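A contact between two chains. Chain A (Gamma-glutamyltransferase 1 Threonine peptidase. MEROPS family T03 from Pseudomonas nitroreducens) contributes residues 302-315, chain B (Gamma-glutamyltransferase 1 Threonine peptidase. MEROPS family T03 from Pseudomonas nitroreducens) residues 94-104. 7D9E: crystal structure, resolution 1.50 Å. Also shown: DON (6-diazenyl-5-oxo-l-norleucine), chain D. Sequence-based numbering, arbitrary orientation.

Chain A, residues 302-315: LLSEIEKRVFADRA
Chain B, residues 94-104: GSRIFTSIFQV

The two stretches pack mainly through side chains, with one backbone carbonyl, B:Ser95 O, also in contact; no hydrogen bond or salt bridge crosses between them. Residues 302-315 of chain A are helical throughout, as part of a longer helix; in chain B, 97-104 is helical and the helix continues onward; before it, phi/psi are 55/-128 at B:Gly94, -70/-4 at B:Ser95 and -90/-2 at B:Arg96. The helices run roughly antiparallel, with 142° between their N-to-C directions and a closest axial approach of 12.3 Å. That wide spacing leaves room for aromatic rings. The register is set by A:Glu307 opposite B:Thr99, CA to CA 8.0 Å, and by A:Phe311 opposite B:Ser95, CA to CA 9.7 Å. The contact buries 436 Å² in all.

B:Phe98 covers the most surface. Its CA-to-CB bond points sideways, so reach comes from the rotamer: chi1 p at 52° and chi2 at 79° bring the end of the ring nearer chain A. There it meets three residues. B:Phe98 CZ lies 3.5 Å from CZ of A:Phe311, B:Phe98 CE1 lies 4.3 Å from CG1 of A:Val310 (chi1 t), and B:Phe98 CE2 lies 3.9 Å from NE of A:Arg314. The arginine is extended, with chi1, chi2 and chi3 all t and chi4 at -77°, and its NE sits at the edge of the B:Phe98 ring, near the ring plane. This nitrogen is hydrogen-bonded elsewhere in the structure, so its polar demand is met while it borders the aromatic ring.

A:Phe311 answers from the other helix, also sideways at CB, with chi1 m at -84° and chi2 at -86°. The two phenylalanine planes are inclined by only 30°, but their centroids are 5.4 Å apart: the rings are slid past one another and barely overlap. The edge of A:Phe311 is used as well, its CZ lying 3.6 Å from the backbone O of B:Ser95 and its CE2 4.2 Å from CG2 of B:Thr99.

B:Phe102, one helical turn after B:Phe98, points toward chain A with chi1 t and chi2 at 50°. Its CE2 packs 3.9 Å from CD2 of A:Leu303, whose chi1 m, chi2 t conformation also sets CD1 3.7 Å from CG of B:Gln103. The aliphatic stem of this glutamine (chi1 m, chi2 t, chi3 94°) thus serves the contact, while its NE2 donates to the backbone O of B:Thr99 at 3.0 Å within its own helix.

Between these aromatic contacts, A:Glu307 and B:Thr99 point toward one another. With chi1 m, chi2 t and chi3 -11°, the glutamate places OE2 3.5 Å from the B:Thr99 methyl CG2; the threonine has chi1 p, and its OG1 is hydrogen-bonded elsewhere.

The rule to read from this contact is that every residue touching the other stretch is buried; phenylalanine, leucine and valine supply much of the packing, and polar atoms such as A:Arg314 NE and B:Gln103 NE2 have hydrogen bonds away from the partner stretch.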

# COMPACT_ATOMS: atom_id res chain seq x y z
N LEU A 302 5.83 -0.32 24.34
CA LEU A 302 6.50 0.91 23.89
C LEU A 302 6.05 1.29 22.49
O LEU A 302 5.72 2.45 22.23
CB LEU A 302 8.01 0.73 23.95
CG LEU A 302 8.66 0.78 25.34
CD1 LEU A 302 10.12 0.37 25.26
CD2 LEU A 302 8.52 2.17 25.94
N LEU A 303 6.02 0.32 21.55
CA LEU A 303 5.57 0.67 20.21
C LEU A 303 4.14 1.20 20.24
O LEU A 303 3.80 2.15 19.52
CB LEU A 303 5.65 -0.51 19.25
CG LEU A 303 7.01 -1.16 19.00
CD1 LEU A 303 6.98 -1.92 17.65
CD2 LEU A 303 8.18 -0.19 19.02
N SER A 304 3.28 0.57 21.06
CA SER A 304 1.89 0.99 21.15
C SER A 304 1.77 2.42 21.67
O SER A 304 0.94 3.19 21.19
CB SER A 304 1.09 0.03 22.03
OG SER A 304 1.15 -1.30 21.51
N GLU A 305 2.62 2.79 22.64
CA GLU A 305 2.58 4.15 23.17
C GLU A 305 2.97 5.16 22.11
O GLU A 305 2.41 6.26 22.05
CB GLU A 305 3.52 4.26 24.37
CG GLU A 305 2.98 3.69 25.66
CD GLU A 305 1.89 4.56 26.27
OE1 GLU A 305 2.18 5.74 26.60
OE2 GLU A 305 0.75 4.08 26.42
N ILE A 306 3.93 4.80 21.26
CA ILE A 306 4.30 5.68 20.16
C ILE A 306 3.16 5.75 19.15
O ILE A 306 2.79 6.84 18.69
CB ILE A 306 5.61 5.21 19.51
CG1 ILE A 306 6.73 5.09 20.55
CG2 ILE A 306 6.01 6.19 18.42
CD1 ILE A 306 8.02 4.55 19.99
N GLU A 307 2.57 4.60 18.82
CA GLU A 307 1.51 4.56 17.82
C GLU A 307 0.29 5.37 18.24
O GLU A 307 -0.38 5.95 17.39
CB GLU A 307 1.15 3.11 17.48
CG GLU A 307 2.32 2.42 16.76
CD GLU A 307 2.34 0.92 16.87
OE1 GLU A 307 1.57 0.35 17.67
OE2 GLU A 307 3.16 0.31 16.15
N LYS A 308 0.03 5.46 19.55
CA LYS A 308 -1.08 6.28 20.03
C LYS A 308 -0.96 7.70 19.52
O LYS A 308 -1.95 8.30 19.06
CB LYS A 308 -1.10 6.29 21.56
CG LYS A 308 -1.84 5.10 22.19
CD LYS A 308 -1.77 5.21 23.69
CE LYS A 308 -2.94 4.54 24.41
NZ LYS A 308 -3.02 3.07 24.11
N ARG A 309 0.24 8.28 19.62
CA ARG A 309 0.44 9.68 19.25
C ARG A 309 0.43 9.85 17.74
O ARG A 309 -0.10 10.84 17.23
CB ARG A 309 1.75 10.19 19.85
CG ARG A 309 1.63 10.66 21.30
CD ARG A 309 1.67 9.47 22.25
NE ARG A 309 1.31 9.86 23.61
CZ ARG A 309 1.31 9.04 24.65
NH1 ARG A 309 1.67 7.77 24.48
NH2 ARG A 309 0.94 9.47 25.84
N VAL A 310 1.01 8.90 17.02
CA VAL A 310 1.02 8.93 15.56
C VAL A 310 -0.40 8.92 15.01
O VAL A 310 -0.75 9.69 14.11
CB VAL A 310 1.84 7.74 15.03
CG1 VAL A 310 1.68 7.59 13.52
CG2 VAL A 310 3.28 7.91 15.40
N PHE A 311 -1.25 8.04 15.55
CA PHE A 311 -2.60 7.96 15.00
C PHE A 311 -3.46 9.13 15.45
O PHE A 311 -4.39 9.51 14.73
CB PHE A 311 -3.24 6.62 15.33
CG PHE A 311 -2.86 5.54 14.36
CD1 PHE A 311 -3.57 5.38 13.18
CD2 PHE A 311 -1.75 4.74 14.59
CE1 PHE A 311 -3.20 4.42 12.26
CE2 PHE A 311 -1.37 3.76 13.65
CZ PHE A 311 -2.11 3.60 12.51
N ALA A 312 -3.16 9.73 16.61
CA ALA A 312 -3.87 10.96 16.97
C ALA A 312 -3.65 12.05 15.94
O ALA A 312 -4.61 12.74 15.54
CB ALA A 312 -3.43 11.45 18.35
N ASP A 313 -2.40 12.23 15.49
CA ASP A 313 -2.08 13.26 14.52
C ASP A 313 -2.65 12.92 13.14
O ASP A 313 -3.14 13.80 12.42
CB ASP A 313 -0.57 13.41 14.39
CG ASP A 313 0.07 14.12 15.57
OD1 ASP A 313 -0.66 14.51 16.51
OD2 ASP A 313 1.31 14.30 15.55
N ARG A 314 -2.55 11.65 12.75
CA ARG A 314 -3.04 11.20 11.45
C ARG A 314 -4.51 11.54 11.27
O ARG A 314 -4.91 12.06 10.21
CB ARG A 314 -2.81 9.69 11.34
CG ARG A 314 -3.27 9.07 10.02
CD ARG A 314 -3.11 7.53 10.03
NE ARG A 314 -3.27 6.97 8.69
CZ ARG A 314 -4.44 6.80 8.07
NH1 ARG A 314 -5.59 7.13 8.65
NH2 ARG A 314 -4.46 6.32 6.83
N ALA A 315 -5.32 11.30 12.30
CA ALA A 315 -6.76 11.47 12.16
C ALA A 315 -7.16 12.94 12.08
O ALA A 315 -8.18 13.29 11.48
CB ALA A 315 -7.49 10.83 13.34
N GLY B 94 -3.38 -2.13 4.83
CA GLY B 94 -4.18 -0.99 5.24
C GLY B 94 -3.48 -0.17 6.30
O GLY B 94 -2.32 0.23 6.15
N SER B 95 -4.19 0.10 7.42
CA SER B 95 -3.60 0.97 8.42
C SER B 95 -2.44 0.33 9.16
O SER B 95 -1.78 1.02 9.96
CB SER B 95 -4.66 1.41 9.44
OG SER B 95 -5.21 0.28 10.10
N ARG B 96 -2.12 -0.95 8.90
CA ARG B 96 -0.96 -1.59 9.49
C ARG B 96 0.30 -1.43 8.66
O ARG B 96 1.36 -1.90 9.05
CB ARG B 96 -1.19 -3.10 9.63
CG ARG B 96 -2.32 -3.58 10.58
CD ARG B 96 -3.65 -2.92 10.47
NE ARG B 96 -4.62 -3.70 11.24
CZ ARG B 96 -5.89 -3.40 11.43
NH1 ARG B 96 -6.42 -2.28 10.94
NH2 ARG B 96 -6.63 -4.23 12.15
N ILE B 97 0.22 -0.79 7.50
CA ILE B 97 1.35 -0.81 6.58
C ILE B 97 2.58 -0.15 7.19
O ILE B 97 3.68 -0.71 7.14
CB ILE B 97 0.97 -0.14 5.24
CG1 ILE B 97 0.04 -1.05 4.43
CG2 ILE B 97 2.25 0.22 4.45
CD1 ILE B 97 -0.56 -0.40 3.22
N PHE B 98 2.42 1.08 7.69
CA PHE B 98 3.60 1.79 8.16
C PHE B 98 4.06 1.28 9.51
O PHE B 98 5.25 1.34 9.81
CB PHE B 98 3.41 3.30 8.09
CG PHE B 98 2.17 3.82 8.74
CD1 PHE B 98 2.12 3.97 10.12
CD2 PHE B 98 1.08 4.20 7.97
CE1 PHE B 98 0.97 4.46 10.73
CE2 PHE B 98 -0.07 4.72 8.57
CZ PHE B 98 -0.11 4.85 9.95
N THR B 99 3.15 0.74 10.34
CA THR B 99 3.65 0.11 11.56
C THR B 99 4.40 -1.18 11.25
O THR B 99 5.36 -1.52 11.96
CB THR B 99 2.54 -0.14 12.59
OG1 THR B 99 1.58 -1.04 12.08
CG2 THR B 99 1.89 1.19 13.04
N SER B 100 3.98 -1.92 10.20
CA SER B 100 4.75 -3.11 9.83
C SER B 100 6.12 -2.75 9.26
O SER B 100 7.12 -3.39 9.59
CB SER B 100 4.00 -3.98 8.85
OG SER B 100 3.07 -4.86 9.51
N ILE B 101 6.18 -1.72 8.41
CA ILE B 101 7.48 -1.27 7.91
C ILE B 101 8.39 -0.84 9.06
O ILE B 101 9.58 -1.20 9.09
CB ILE B 101 7.29 -0.17 6.87
CG1 ILE B 101 6.69 -0.78 5.62
CG2 ILE B 101 8.63 0.53 6.56
CD1 ILE B 101 6.22 0.18 4.59
N PHE B 102 7.85 -0.08 10.02
CA PHE B 102 8.60 0.35 11.19
C PHE B 102 9.18 -0.84 11.93
O PHE B 102 10.35 -0.82 12.32
CB PHE B 102 7.66 1.15 12.09
CG PHE B 102 8.25 1.64 13.39
CD1 PHE B 102 9.47 2.31 13.44
CD2 PHE B 102 7.52 1.50 14.56
CE1 PHE B 102 9.94 2.82 14.64
CE2 PHE B 102 8.01 2.00 15.76
CZ PHE B 102 9.20 2.66 15.78
N GLN B 103 8.37 -1.89 12.14
CA GLN B 103 8.87 -3.07 12.84
C GLN B 103 9.98 -3.73 12.05
O GLN B 103 11.01 -4.10 12.62
CB GLN B 103 7.72 -4.03 13.13
CG GLN B 103 6.83 -3.54 14.29
CD GLN B 103 5.53 -4.29 14.39
OE1 GLN B 103 5.42 -5.28 15.14
NE2 GLN B 103 4.53 -3.85 13.64
N VAL B 104 9.82 -3.87 10.74
CA VAL B 104 10.89 -4.49 9.96
C VAL B 104 12.16 -3.65 10.04
O VAL B 104 13.27 -4.20 10.17
CB VAL B 104 10.44 -4.77 8.52
CG1 VAL B 104 11.61 -5.27 7.67
CG2 VAL B 104 9.31 -5.79 8.47
O DON D . -4.48 3.12 0.64
C DON D . -4.65 2.48 1.81
OXT DON D . -4.02 2.85 2.80
CA DON D . -5.55 1.27 1.66
N DON D . -6.62 1.51 0.72
CB DON D . -4.54 0.14 1.35
C1E DON D . -5.23 -1.14 0.98
C1D DON D . -4.19 -2.23 0.97
O1J DON D . -2.99 -2.00 1.19